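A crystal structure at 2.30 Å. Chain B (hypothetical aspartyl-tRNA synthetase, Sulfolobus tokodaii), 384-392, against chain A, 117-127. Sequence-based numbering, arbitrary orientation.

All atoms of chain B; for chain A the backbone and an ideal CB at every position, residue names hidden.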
# COMPACT_ATOMS: atom_id res chain seq x y z
N LEU B 384 -24.94 -1.11 9.96
CA LEU B 384 -26.23 -1.56 9.44
C LEU B 384 -26.83 -0.73 8.32
O LEU B 384 -27.36 -1.29 7.34
CB LEU B 384 -27.23 -1.67 10.58
CG LEU B 384 -26.86 -2.68 11.66
CD1 LEU B 384 -27.79 -2.44 12.86
CD2 LEU B 384 -27.00 -4.10 11.12
N LYS B 385 -26.73 0.60 8.44
CA LYS B 385 -27.44 1.54 7.56
C LYS B 385 -27.19 1.32 6.08
O LYS B 385 -28.11 1.49 5.27
CB LYS B 385 -27.06 2.99 7.89
CG LYS B 385 -25.62 3.34 7.55
CD LYS B 385 -25.48 4.79 7.11
CE LYS B 385 -24.97 5.65 8.26
NZ LYS B 385 -24.67 6.99 7.72
N TRP B 386 -25.94 1.00 5.73
CA TRP B 386 -25.53 0.90 4.34
C TRP B 386 -26.28 -0.20 3.61
O TRP B 386 -26.51 -0.09 2.41
CB TRP B 386 -24.03 0.67 4.24
CG TRP B 386 -23.24 1.63 5.02
CD1 TRP B 386 -22.57 1.38 6.19
CD2 TRP B 386 -23.03 3.01 4.71
NE1 TRP B 386 -21.96 2.54 6.62
CE2 TRP B 386 -22.22 3.55 5.73
CE3 TRP B 386 -23.44 3.86 3.66
CZ2 TRP B 386 -21.82 4.88 5.75
CZ3 TRP B 386 -23.05 5.20 3.68
CH2 TRP B 386 -22.24 5.69 4.72
N PHE B 387 -26.71 -1.21 4.35
CA PHE B 387 -27.44 -2.38 3.82
C PHE B 387 -28.94 -2.14 3.53
O PHE B 387 -29.62 -3.04 3.06
CB PHE B 387 -27.26 -3.59 4.75
CG PHE B 387 -25.84 -4.05 4.86
CD1 PHE B 387 -24.93 -3.35 5.63
CD2 PHE B 387 -25.39 -5.15 4.14
CE1 PHE B 387 -23.62 -3.72 5.69
CE2 PHE B 387 -24.07 -5.53 4.22
CZ PHE B 387 -23.18 -4.80 5.00
N ASP B 388 -29.42 -0.93 3.78
CA ASP B 388 -30.76 -0.56 3.34
C ASP B 388 -30.83 -0.26 1.85
O ASP B 388 -31.92 -0.18 1.27
CB ASP B 388 -31.27 0.67 4.10
CG ASP B 388 -31.64 0.37 5.54
OD1 ASP B 388 -31.43 1.28 6.39
OD2 ASP B 388 -32.14 -0.71 5.95
N TYR B 389 -29.67 -0.07 1.23
CA TYR B 389 -29.67 0.41 -0.14
C TYR B 389 -28.90 -0.47 -1.13
O TYR B 389 -28.02 0.02 -1.86
CB TYR B 389 -29.25 1.87 -0.19
CG TYR B 389 -30.13 2.76 0.66
CD1 TYR B 389 -29.60 3.46 1.74
CD2 TYR B 389 -31.50 2.89 0.39
CE1 TYR B 389 -30.40 4.28 2.52
CE2 TYR B 389 -32.32 3.68 1.17
CZ TYR B 389 -31.77 4.39 2.24
OH TYR B 389 -32.57 5.21 3.03
N GLY B 390 -29.27 -1.75 -1.16
CA GLY B 390 -28.77 -2.70 -2.14
C GLY B 390 -27.34 -3.16 -1.93
O GLY B 390 -26.49 -2.97 -2.81
N MET B 391 -27.03 -3.77 -0.79
CA MET B 391 -25.70 -4.35 -0.69
C MET B 391 -25.78 -5.71 -1.37
O MET B 391 -26.72 -6.45 -1.12
CB MET B 391 -25.24 -4.48 0.76
CG MET B 391 -24.69 -3.20 1.38
SD MET B 391 -23.28 -2.48 0.50
CE MET B 391 -21.99 -3.54 1.15
N PRO B 392 -24.83 -6.06 -2.24
CA PRO B 392 -24.87 -7.35 -2.93
C PRO B 392 -24.32 -8.47 -2.05
O PRO B 392 -23.69 -8.18 -1.02
CB PRO B 392 -23.93 -7.12 -4.12
CG PRO B 392 -22.89 -6.22 -3.59
CD PRO B 392 -23.63 -5.28 -2.63
N UNK A 117 -23.87 14.21 1.16
CA UNK A 117 -23.41 13.06 0.38
C UNK A 117 -22.61 12.07 1.23
O UNK A 117 -22.64 10.87 0.99
CB UNK A 117 -22.56 13.54 -0.80
N UNK A 118 -21.91 12.60 2.23
CA UNK A 118 -21.14 11.78 3.18
C UNK A 118 -22.08 10.88 3.99
O UNK A 118 -21.82 9.68 4.15
CB UNK A 118 -20.32 12.67 4.12
N UNK A 119 -23.19 11.47 4.43
CA UNK A 119 -24.26 10.72 5.07
C UNK A 119 -24.71 9.50 4.24
O UNK A 119 -25.13 8.51 4.81
CB UNK A 119 -25.45 11.65 5.32
N UNK A 120 -24.64 9.60 2.91
CA UNK A 120 -25.01 8.48 2.03
C UNK A 120 -23.92 8.16 1.01
O UNK A 120 -24.19 8.00 -0.18
CB UNK A 120 -26.32 8.80 1.30
N UNK A 121 -22.70 8.00 1.51
CA UNK A 121 -21.54 7.89 0.66
C UNK A 121 -21.56 6.70 -0.29
O UNK A 121 -21.08 6.84 -1.42
CB UNK A 121 -20.29 7.82 1.53
N UNK A 122 -22.11 5.56 0.12
CA UNK A 122 -22.18 4.42 -0.81
C UNK A 122 -22.95 4.77 -2.08
O UNK A 122 -22.46 4.51 -3.16
CB UNK A 122 -22.84 3.22 -0.13
N UNK A 123 -24.12 5.40 -1.97
CA UNK A 123 -24.86 5.79 -3.16
C UNK A 123 -24.09 6.83 -3.98
O UNK A 123 -24.04 6.77 -5.22
CB UNK A 123 -26.23 6.34 -2.77
N UNK A 124 -23.50 7.78 -3.27
CA UNK A 124 -22.72 8.81 -3.92
C UNK A 124 -21.59 8.26 -4.78
O UNK A 124 -21.46 8.64 -5.94
CB UNK A 124 -22.15 9.76 -2.86
N UNK A 125 -20.79 7.37 -4.20
CA UNK A 125 -19.67 6.76 -4.86
C UNK A 125 -20.09 5.87 -6.06
O UNK A 125 -19.27 5.57 -6.91
CB UNK A 125 -18.88 5.94 -3.84
N UNK A 126 -21.36 5.49 -6.11
CA UNK A 126 -21.89 4.63 -7.19
C UNK A 126 -22.16 5.47 -8.44
O UNK A 126 -22.35 4.93 -9.53
CB UNK A 126 -23.17 3.92 -6.74
N UNK A 127 -22.19 6.78 -8.30
CA UNK A 127 -22.33 7.62 -9.49
C UNK A 127 -21.14 7.32 -10.43
O UNK A 127 -20.01 7.07 -9.98
CB UNK A 127 -22.38 9.10 -9.11

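Position 117 lies in a helical turn, and its ideal CB has nothing of chain B within 5.5 Å. Chain B sets no rule here, so any helix-tolerant residue would serve. It is R117(A), which turns toward position 124 of its own chain.

Position 118 points its CB away from chain B, and the backbone does the work: CH2 of W386(B) sits 4.1 Å from the carbonyl O of position 118, at the edge of the indole. Many side chains would fit; the deposited residue is L118(A).

At 119 the CB again points away, though it is 5.3 Å from K385(B) NZ. A small, polar or acidic residue would suit, the last because of that amine. The residue is in fact R119(A), a like charge. What attracts the lysine is the backbone: K385(B) NZ gives a weak hydrogen bond to R119(A) O at 3.3 Å.

Position 120 breaks the helical run with phi/psi of -128/51 and precedes a helix, where Asp, Asn, Ser or Thr are familiar choices. Its CB points away, so a short side chain would hardly meet chain B, whereas a longer polar one could curl back toward K385(B) and Y389(B). E120(A) does this, with chi1 and chi2 both m: OE2 comes to 3.5 Å from Y389(B) CE1, and water 1 donates to OE1 at 2.4 Å and, weakly, to K385(B) O at 3.5 Å.

At 121 the CB points sideways, 4.3 Å from W386(B) CH2, and the main chain meets the indole edge: the backbone N of position 121 lies 3.6 Å from W386(B) CZ3. Something that leaves alongside the ring is wanted, whether aliphatic or long and polar. The residue is R121(A), and its end leads away from chain B toward position 124.

Position 122 points toward chain B, its CB 3.9 Å from W386(B) CE3. With the ring so near, a compact apolar residue such as Val, Ala or Ile is the natural reading. V122(A) packs CG2 3.7 Å from W386(B) CE3.

Position 123 also points toward chain B, but no atom lies within 5.5 Å of its CB, leaving room for a longer apolar side chain to reach the tyrosine. Leu, Met or Ile would suit; L123(A) brings CD1 to 4.2 Å from Y389(B) CG.

Positions 124 and 125 are out of reach and unconstrained by chain B. D124(A) gathers arginines of its own chain: R117(A) NE makes a long salt bridge with D124(A) OD1, 3.6 Å, and R121(A) NH1 forms a salt bridge with D124(A) OD2 at 2.7 Å. L125(A) makes no contact.

Position 126 points toward chain B across open space, and beyond it lie two carbonyls, Y389(B) O and G390(B) O. A long donor is called for, Lys or Arg, and only arginine offers paired nitrogens. R126(A), extended through chi2 and chi3, gives NH1 to Y389(B) O at 2.8 Å and NH2 to G390(B) O at 2.9 Å.

Position 127 is out of reach. R127(A) turns to its own chain, its NH2 2.6 Å from D124(A) OD1.

Chain A 117-127: RLRERVLDLRR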
# COMPACT_ATOMS: atom_id res chain seq x y z
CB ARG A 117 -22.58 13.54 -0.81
CG ARG A 117 -23.44 13.91 -2.00
CD ARG A 117 -22.99 15.15 -2.74
NE ARG A 117 -21.61 15.08 -3.19
CZ ARG A 117 -20.78 16.11 -3.25
NH1 ARG A 117 -21.15 17.33 -2.91
NH2 ARG A 117 -19.53 15.91 -3.67
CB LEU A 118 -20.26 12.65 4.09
CG LEU A 118 -18.76 12.58 3.82
CD1 LEU A 118 -18.38 11.41 2.86
CD2 LEU A 118 -18.26 13.92 3.31
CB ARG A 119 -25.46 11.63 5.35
CG ARG A 119 -25.89 11.62 6.81
CD ARG A 119 -26.94 12.71 7.21
NE ARG A 119 -26.34 14.04 7.24
CZ ARG A 119 -26.75 15.09 6.51
NH1 ARG A 119 -27.79 14.99 5.68
NH2 ARG A 119 -26.10 16.26 6.61
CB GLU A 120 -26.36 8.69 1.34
CG GLU A 120 -27.55 8.82 2.28
CD GLU A 120 -27.84 7.56 3.08
OE1 GLU A 120 -26.94 6.75 3.31
OE2 GLU A 120 -28.98 7.37 3.52
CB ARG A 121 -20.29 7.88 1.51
CG ARG A 121 -19.04 8.02 0.71
CD ARG A 121 -19.07 9.21 -0.17
NE ARG A 121 -17.74 9.77 -0.26
CZ ARG A 121 -17.46 10.88 -0.92
NH1 ARG A 121 -18.43 11.54 -1.55
NH2 ARG A 121 -16.21 11.31 -0.96
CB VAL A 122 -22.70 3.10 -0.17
CG1 VAL A 122 -23.07 2.08 -1.23
CG2 VAL A 122 -21.64 2.50 0.70
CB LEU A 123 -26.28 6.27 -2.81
CG LEU A 123 -27.19 5.20 -2.21
CD1 LEU A 123 -28.44 5.82 -1.59
CD2 LEU A 123 -27.55 4.12 -3.26
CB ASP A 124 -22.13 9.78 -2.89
CG ASP A 124 -21.53 10.97 -3.55
OD1 ASP A 124 -22.28 11.69 -4.25
OD2 ASP A 124 -20.31 11.24 -3.51
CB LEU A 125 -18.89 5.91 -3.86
CG LEU A 125 -18.04 6.58 -2.79
CD1 LEU A 125 -17.66 5.60 -1.67
CD2 LEU A 125 -16.81 7.14 -3.42
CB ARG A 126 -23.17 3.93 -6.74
CG ARG A 126 -22.97 2.76 -5.78
CD ARG A 126 -24.28 2.01 -5.48
NE ARG A 126 -24.09 0.90 -4.57
CZ ARG A 126 -25.05 0.30 -3.87
NH1 ARG A 126 -26.33 0.67 -3.99
NH2 ARG A 126 -24.73 -0.69 -3.03
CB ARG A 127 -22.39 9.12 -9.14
CG ARG A 127 -23.60 9.51 -8.27
CD ARG A 127 -23.70 10.99 -8.05
NE ARG A 127 -22.70 11.37 -7.06
CZ ARG A 127 -21.62 12.12 -7.29
NH1 ARG A 127 -21.36 12.63 -8.50
NH2 ARG A 127 -20.77 12.37 -6.30
O HOH W 1 -27.48 4.84 4.70
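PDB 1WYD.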